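Aminopentol aminotransferase (Sphingopyxis macrogoltabida, PDB 6HBS) catalyses the pyridoxal phosphate-dependent deamination of aminopentol (hydrolysed fumonisin B1) to its 2-keto form, preferring pyruvate as amino acceptor. Local coordinates at residues Q71-R82 and V293-I304. Numbering follows the deposited sequence.
Sequences QSEIEAAADAQR and VPMAAAIETLRI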
ATOM      1  N   GLN A  71      12.244 -17.952   4.628  1.00 21.68           N
ATOM      2  CA  GLN A  71      11.811 -19.181   5.222  1.00 21.42           C
ATOM      3  C   GLN A  71      11.298 -20.118   4.110  1.00 23.42           C
ATOM      4  O   GLN A  71      10.470 -19.741   3.292  1.00 19.98           O
ATOM      5  CB  GLN A  71      10.732 -18.917   6.260  1.00 22.92           C
ATOM      6  CG  GLN A  71      10.599 -20.022   7.311  1.00 22.94           C
ATOM      7  CD  GLN A  71       9.630 -21.107   6.910  1.00 25.90           C
ATOM      8  OE1 GLN A  71       9.012 -21.068   5.839  1.00 24.85           O
ATOM      9  NE2 GLN A  71       9.498 -22.111   7.769  1.00 27.02           N
ATOM     10  N   SER A  72      11.801 -21.356   4.085  1.00 22.05           N
ATOM     11  CA  SER A  72      11.774 -22.123   2.864  1.00 22.32           C
ATOM     12  C   SER A  72      10.351 -22.584   2.510  1.00 20.90           C
ATOM     13  O   SER A  72      10.004 -22.625   1.319  1.00 20.98           O
ATOM     14  CB  SER A  72      12.752 -23.289   2.989  1.00 26.71           C
ATOM     15  OG  SER A  72      12.168 -24.248   3.845  1.00 32.13           O
ATOM     16  N   GLU A  73       9.493 -22.871   3.510  1.00 20.28           N
ATOM     17  CA  GLU A  73       8.137 -23.274   3.255  1.00 20.94           C
ATOM     18  C   GLU A  73       7.289 -22.106   2.687  1.00 21.19           C
ATOM     19  O   GLU A  73       6.470 -22.279   1.778  1.00 20.37           O
ATOM     20  CB  GLU A  73       7.514 -23.839   4.515  1.00 24.05           C
ATOM     21  CG  GLU A  73       8.262 -25.040   5.100  1.00 28.89           C
ATOM     22  CD  GLU A  73       7.810 -25.277   6.533  1.00 32.72           C
ATOM     23  OE1 GLU A  73       6.929 -26.109   6.728  1.00 36.96           O
ATOM     24  OE2 GLU A  73       8.279 -24.561   7.438  1.00 34.32           O
ATOM     25  N   ILE A  74       7.478 -20.902   3.204  1.00 19.19           N
ATOM     26  CA  ILE A  74       6.712 -19.771   2.705  1.00 20.29           C
ATOM     27  C   ILE A  74       7.207 -19.414   1.290  1.00 19.88           C
ATOM     28  O   ILE A  74       6.355 -19.122   0.418  1.00 19.98           O
ATOM     29  CB  ILE A  74       6.778 -18.604   3.705  1.00 21.25           C
ATOM     30  CG1 ILE A  74       6.087 -19.016   5.013  1.00 21.51           C
ATOM     31  CG2 ILE A  74       6.188 -17.318   3.106  1.00 20.53           C
ATOM     32  CD1 ILE A  74       6.637 -18.344   6.228  1.00 24.86           C
ATOM     33  N   GLU A  75       8.529 -19.485   1.048  1.00 18.67           N
ATOM     34  CA  GLU A  75       9.067 -19.175  -0.245  1.00 20.76           C
ATOM     35  C   GLU A  75       8.590 -20.221  -1.257  1.00 23.48           C
ATOM     36  O   GLU A  75       8.314 -19.814  -2.402  1.00 23.63           O
ATOM     37  CB  GLU A  75      10.593 -19.095  -0.256  1.00 23.34           C
ATOM     38  CG  GLU A  75      11.133 -17.938   0.559  1.00 24.05           C
ATOM     39  CD  GLU A  75      10.482 -16.583   0.276  1.00 27.47           C
ATOM     40  OE1 GLU A  75      10.133 -16.342  -0.889  1.00 30.46           O
ATOM     41  OE2 GLU A  75      10.303 -15.792   1.229  1.00 30.55           O
ATOM     42  N   ALA A  76       8.435 -21.490  -0.820  1.00 21.49           N
ATOM     43  CA  ALA A  76       7.837 -22.572  -1.663  1.00 23.87           C
ATOM     44  C   ALA A  76       6.371 -22.271  -2.027  1.00 23.25           C
ATOM     45  O   ALA A  76       5.968 -22.464  -3.174  1.00 21.02           O
ATOM     46  CB  ALA A  76       7.965 -23.924  -0.998  1.00 23.38           C
ATOM     47  N   ALA A  77       5.577 -21.800  -1.057  1.00 19.90           N
ATOM     48  CA  ALA A  77       4.179 -21.490  -1.306  1.00 20.63           C
ATOM     49  C   ALA A  77       4.077 -20.308  -2.267  1.00 20.08           C
ATOM     50  O   ALA A  77       3.211 -20.330  -3.157  1.00 22.57           O
ATOM     51  CB  ALA A  77       3.431 -21.219  -0.022  1.00 21.05           C
ATOM     52  N   ALA A  78       4.933 -19.301  -2.088  1.00 18.43           N
ATOM     53  CA  ALA A  78       4.942 -18.127  -2.966  1.00 20.98           C
ATOM     54  C   ALA A  78       5.335 -18.525  -4.399  1.00 22.65           C
ATOM     55  O   ALA A  78       4.746 -18.049  -5.374  1.00 21.27           O
ATOM     56  CB  ALA A  78       5.883 -17.076  -2.449  1.00 19.98           C
ATOM     57  N   ASP A  79       6.353 -19.387  -4.513  1.00 22.67           N
ATOM     58  CA  ASP A  79       6.807 -19.912  -5.813  1.00 23.69           C
ATOM     59  C   ASP A  79       5.654 -20.592  -6.555  1.00 20.83           C
ATOM     60  O   ASP A  79       5.471 -20.353  -7.735  1.00 23.98           O
ATOM     61  CB  ASP A  79       7.904 -20.963  -5.647  1.00 25.15           C
ATOM     62  CG  ASP A  79       9.253 -20.500  -5.158  1.00 28.54           C
ATOM     63  OD1 ASP A  79       9.568 -19.294  -5.279  1.00 32.68           O
ATOM     64  OD2 ASP A  79      10.023 -21.395  -4.741  1.00 34.87           O
ATOM     65  N   ALA A  80       4.922 -21.471  -5.869  1.00 21.01           N
ATOM     66  CA  ALA A  80       3.829 -22.207  -6.492  1.00 20.54           C
ATOM     67  C   ALA A  80       2.756 -21.244  -7.035  1.00 20.73           C
ATOM     68  O   ALA A  80       2.191 -21.471  -8.113  1.00 21.05           O
ATOM     69  CB  ALA A  80       3.236 -23.203  -5.526  1.00 20.76           C
ATOM     70  N   GLN A  81       2.433 -20.193  -6.275  1.00 18.91           N
ATOM     71  CA  GLN A  81       1.438 -19.231  -6.737  1.00 18.76           C
ATOM     72  C   GLN A  81       2.016 -18.363  -7.865  1.00 17.37           C
ATOM     73  O   GLN A  81       1.311 -18.031  -8.790  1.00 16.94           O
ATOM     74  CB  GLN A  81       0.914 -18.371  -5.579  1.00 19.27           C
ATOM     75  CG  GLN A  81      -0.197 -17.414  -5.993  1.00 17.54           C
ATOM     76  CD  GLN A  81      -1.391 -18.186  -6.515  1.00 19.43           C
ATOM     77  OE1 GLN A  81      -1.755 -19.225  -5.973  1.00 18.50           O
ATOM     78  NE2 GLN A  81      -1.994 -17.681  -7.580  1.00 17.86           N
ATOM     79  N   ARG A  82       3.296 -18.022  -7.812  1.00 17.46           N
ATOM     80  CA  ARG A  82       3.891 -17.209  -8.856  1.00 20.85           C
ATOM     81  C   ARG A  82       3.790 -17.896 -10.240  1.00 21.74           C
ATOM     82  O   ARG A  82       3.661 -17.203 -11.270  1.00 20.48           O
ATOM     83  CB  ARG A  82       5.331 -16.868  -8.482  1.00 24.00           C
ATOM     84  CG  ARG A  82       5.899 -15.662  -9.219  1.00 30.80           C
ATOM     85  CD  ARG A  82       7.273 -15.286  -8.671  1.00 34.73           C
ATOM     86  NE  ARG A  82       7.251 -15.065  -7.229  1.00 36.39           N
ATOM     87  CZ  ARG A  82       7.847 -15.831  -6.317  1.00 39.42           C
ATOM     88  NH1 ARG A  82       8.438 -16.948  -6.692  1.00 38.70           N
ATOM     89  NH2 ARG A  82       7.848 -15.475  -5.039  1.00 35.95           N
ATOM     90  N   VAL A 293       0.076 -13.568  -4.979  1.00 16.60           N
ATOM     91  CA  VAL A 293       1.316 -14.129  -4.410  1.00 17.16           C
ATOM     92  C   VAL A 293       1.416 -13.775  -2.915  1.00 17.99           C
ATOM     93  O   VAL A 293       1.703 -14.638  -2.093  1.00 16.41           O
ATOM     94  CB  VAL A 293       2.567 -13.756  -5.219  1.00 16.58           C
ATOM     95  CG1 VAL A 293       3.886 -14.113  -4.506  1.00 16.66           C
ATOM     96  CG2 VAL A 293       2.542 -14.451  -6.589  1.00 17.54           C
ATOM     97  N   PRO A 294       1.189 -12.519  -2.489  1.00 17.01           N
ATOM     98  CA  PRO A 294       1.188 -12.199  -1.060  1.00 16.14           C
ATOM     99  C   PRO A 294       0.118 -12.993  -0.308  1.00 15.13           C
ATOM    100  O   PRO A 294       0.345 -13.354   0.831  1.00 15.96           O
ATOM    101  CB  PRO A 294       0.977 -10.683  -1.022  1.00 15.26           C
ATOM    102  CG  PRO A 294       1.523 -10.232  -2.356  1.00 16.17           C
ATOM    103  CD  PRO A 294       1.088 -11.315  -3.323  1.00 16.89           C
ATOM    104  N   MET A 295      -1.014 -13.306  -0.964  1.00 15.77           N
ATOM    105  CA  MET A 295      -2.042 -14.076  -0.337  1.00 15.82           C
ATOM    106  C   MET A 295      -1.599 -15.534  -0.123  1.00 15.80           C
ATOM    107  O   MET A 295      -1.944 -16.153   0.924  1.00 16.59           O
ATOM    108  CB  MET A 295      -3.339 -14.026  -1.135  1.00 17.14           C
ATOM    109  CG  MET A 295      -3.963 -12.639  -1.131  1.00 17.01           C
ATOM    110  SD  MET A 295      -5.576 -12.699  -1.884  1.00 17.91           S
ATOM    111  CE  MET A 295      -5.842 -10.943  -2.076  1.00 18.21           C
ATOM    112  N   ALA A 296      -0.875 -16.095  -1.090  1.00 17.68           N
ATOM    113  CA  ALA A 296      -0.336 -17.460  -0.971  1.00 17.68           C
ATOM    114  C   ALA A 296       0.674 -17.533   0.184  1.00 17.19           C
ATOM    115  O   ALA A 296       0.684 -18.504   0.990  1.00 16.98           O
ATOM    116  CB  ALA A 296       0.286 -17.888  -2.296  1.00 19.14           C
ATOM    117  N   ALA A 297       1.553 -16.535   0.254  1.00 17.56           N
ATOM    118  CA  ALA A 297       2.483 -16.437   1.390  1.00 17.77           C
ATOM    119  C   ALA A 297       1.735 -16.339   2.733  1.00 18.29           C
ATOM    120  O   ALA A 297       2.144 -16.956   3.725  1.00 17.48           O
ATOM    121  CB  ALA A 297       3.410 -15.284   1.196  1.00 17.44           C
ATOM    122  N   ALA A 298       0.623 -15.597   2.768  1.00 17.40           N
ATOM    123  CA  ALA A 298      -0.108 -15.396   4.000  1.00 17.10           C
ATOM    124  C   ALA A 298      -0.763 -16.717   4.408  1.00 19.98           C
ATOM    125  O   ALA A 298      -0.782 -17.060   5.588  1.00 18.18           O
ATOM    126  CB  ALA A 298      -1.136 -14.287   3.835  1.00 17.38           C
ATOM    127  N   ILE A 299      -1.321 -17.455   3.433  1.00 18.18           N
ATOM    128  CA  ILE A 299      -1.958 -18.728   3.754  1.00 18.22           C
ATOM    129  C   ILE A 299      -0.924 -19.639   4.428  1.00 18.95           C
ATOM    130  O   ILE A 299      -1.244 -20.334   5.380  1.00 19.11           O
ATOM    131  CB  ILE A 299      -2.607 -19.363   2.509  1.00 18.47           C
ATOM    132  CG1 ILE A 299      -3.872 -18.595   2.117  1.00 20.13           C
ATOM    133  CG2 ILE A 299      -2.899 -20.833   2.698  1.00 18.76           C
ATOM    134  CD1 ILE A 299      -4.432 -19.010   0.759  1.00 20.52           C
ATOM    135  N   GLU A 300       0.288 -19.693   3.897  1.00 18.80           N
ATOM    136  CA  GLU A 300       1.275 -20.617   4.432  1.00 20.33           C
ATOM    137  C   GLU A 300       1.818 -20.132   5.793  1.00 21.21           C
ATOM    138  O   GLU A 300       2.046 -20.921   6.684  1.00 18.84           O
ATOM    139  CB  GLU A 300       2.385 -20.794   3.416  1.00 19.64           C
ATOM    140  CG  GLU A 300       3.466 -21.771   3.830  1.00 20.45           C
ATOM    141  CD  GLU A 300       3.022 -23.212   3.993  1.00 24.18           C
ATOM    142  OE1 GLU A 300       1.883 -23.511   3.730  1.00 24.22           O
ATOM    143  OE2 GLU A 300       3.839 -24.012   4.426  1.00 29.65           O
ATOM    144  N   THR A 301       2.076 -18.826   5.921  1.00 19.91           N
ATOM    145  CA  THR A 301       2.440 -18.210   7.200  1.00 18.78           C
ATOM    146  C   THR A 301       1.360 -18.490   8.255  1.00 19.07           C
ATOM    147  O   THR A 301       1.685 -18.948   9.347  1.00 20.52           O
ATOM    148  CB  THR A 301       2.671 -16.708   7.028  1.00 18.41           C
ATOM    149  OG1 THR A 301       3.680 -16.488   6.044  1.00 17.70           O
ATOM    150  CG2 THR A 301       3.058 -16.059   8.334  1.00 18.60           C
ATOM    151  N   LEU A 302       0.079 -18.254   7.934  1.00 18.06           N
ATOM    152  CA  LEU A 302      -0.979 -18.525   8.886  1.00 18.84           C
ATOM    153  C   LEU A 302      -1.016 -20.025   9.258  1.00 20.99           C
ATOM    154  O   LEU A 302      -1.312 -20.344  10.416  1.00 18.43           O
ATOM    155  CB  LEU A 302      -2.341 -18.085   8.357  1.00 18.63           C
ATOM    156  CG  LEU A 302      -2.567 -16.581   8.169  1.00 18.71           C
ATOM    157  CD1 LEU A 302      -3.926 -16.327   7.528  1.00 19.92           C
ATOM    158  CD2 LEU A 302      -2.420 -15.805   9.478  1.00 17.90           C
ATOM    159  N   ARG A 303      -0.733 -20.934   8.306  1.00 19.91           N
ATOM    160  CA  ARG A 303      -0.723 -22.378   8.616  1.00 21.72           C
ATOM    161  C   ARG A 303       0.377 -22.669   9.656  1.00 19.40           C
ATOM    162  O   ARG A 303       0.179 -23.393  10.628  1.00 20.23           O
ATOM    163  CB  ARG A 303      -0.556 -23.240   7.348  1.00 23.20           C
ATOM    164  CG  ARG A 303      -0.578 -24.749   7.608  1.00 24.06           C
ATOM    165  CD  ARG A 303       0.085 -25.619   6.551  1.00 27.11           C
ATOM    166  NE  ARG A 303       1.504 -25.340   6.302  1.00 28.08           N
ATOM    167  CZ  ARG A 303       2.504 -25.725   7.076  1.00 26.89           C
ATOM    168  NH1 ARG A 303       2.264 -26.377   8.199  1.00 32.66           N
ATOM    169  NH2 ARG A 303       3.746 -25.445   6.737  1.00 29.78           N
ATOM    170  N   ILE A 304       1.562 -22.129   9.426  1.00 19.20           N
ATOM    171  CA  ILE A 304       2.661 -22.302  10.320  1.00 19.62           C
ATOM    172  C   ILE A 304       2.324 -21.739  11.712  1.00 22.13           C
ATOM    173  O   ILE A 304       2.690 -22.352  12.727  1.00 22.21           O
ATOM    174  CB  ILE A 304       3.928 -21.703   9.718  1.00 19.73           C
ATOM    175  CG1 ILE A 304       4.358 -22.509   8.487  1.00 20.69           C
ATOM    176  CG2 ILE A 304       5.038 -21.604  10.748  1.00 19.10           C
ATOM    177  CD1 ILE A 304       5.489 -21.928   7.750  1.00 22.22           C
TER
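Glu73 meets the Arg303 guanidinium at its edge, through a weak, bent salt-bridge hydrogen bond from Arg303 NH2 to Glu73 OE1 (3.3 Å) on the NH1 side; carboxylate and guanidinium are turned 55° apart. Glu300 takes the NE/NH2 edge side-on, Arg303 NE to Glu300 OE1 and NH2 to OE2, the latter at 2.7 Å, both oxygens in the guanidinium plane but gripped from above their own carboxylate plane. Glu73 OE1 and Glu300 OE2 are 4.4 Å apart, and Glu307 pairs with Arg303 NH1. On the Arg82 guanidinium, Ala78 O lies 3.9 Å over the centre of one face, and Asp79 OD1 meets NH1 in plane through its anti lone pair. Beside the charged end, helices 72-82 and 292-307 of this class-III, fold-type-I aminotransferase pack roughly antiparallel (axes 8.0 Å apart, 145°), with Thr301's side chain about 10 Å from that of Lys258, the cofactor lysine by similarity. Ile74 is a knob among Ala297, Glu300, Thr301 and Ile304: CD1 reaches Thr301 OG1 (3.5 Å), CG2 Ala297 CB, CG1 Ile304 CD1. Glu300 CB meets Ala77 CB; chi1 of -178° sets CG beside Ala77 and Ile74. An alanine at Glu300 is likely to leave Arg303 to Glu307 and the weak Glu73 bond, and open a gap beside Ile74 and Ala77. Farther along, Ala296 CB presses on Gln81 CB at 3.4 Å, and Val293 spreads CG1 to Ala78 and CG2 to Arg82.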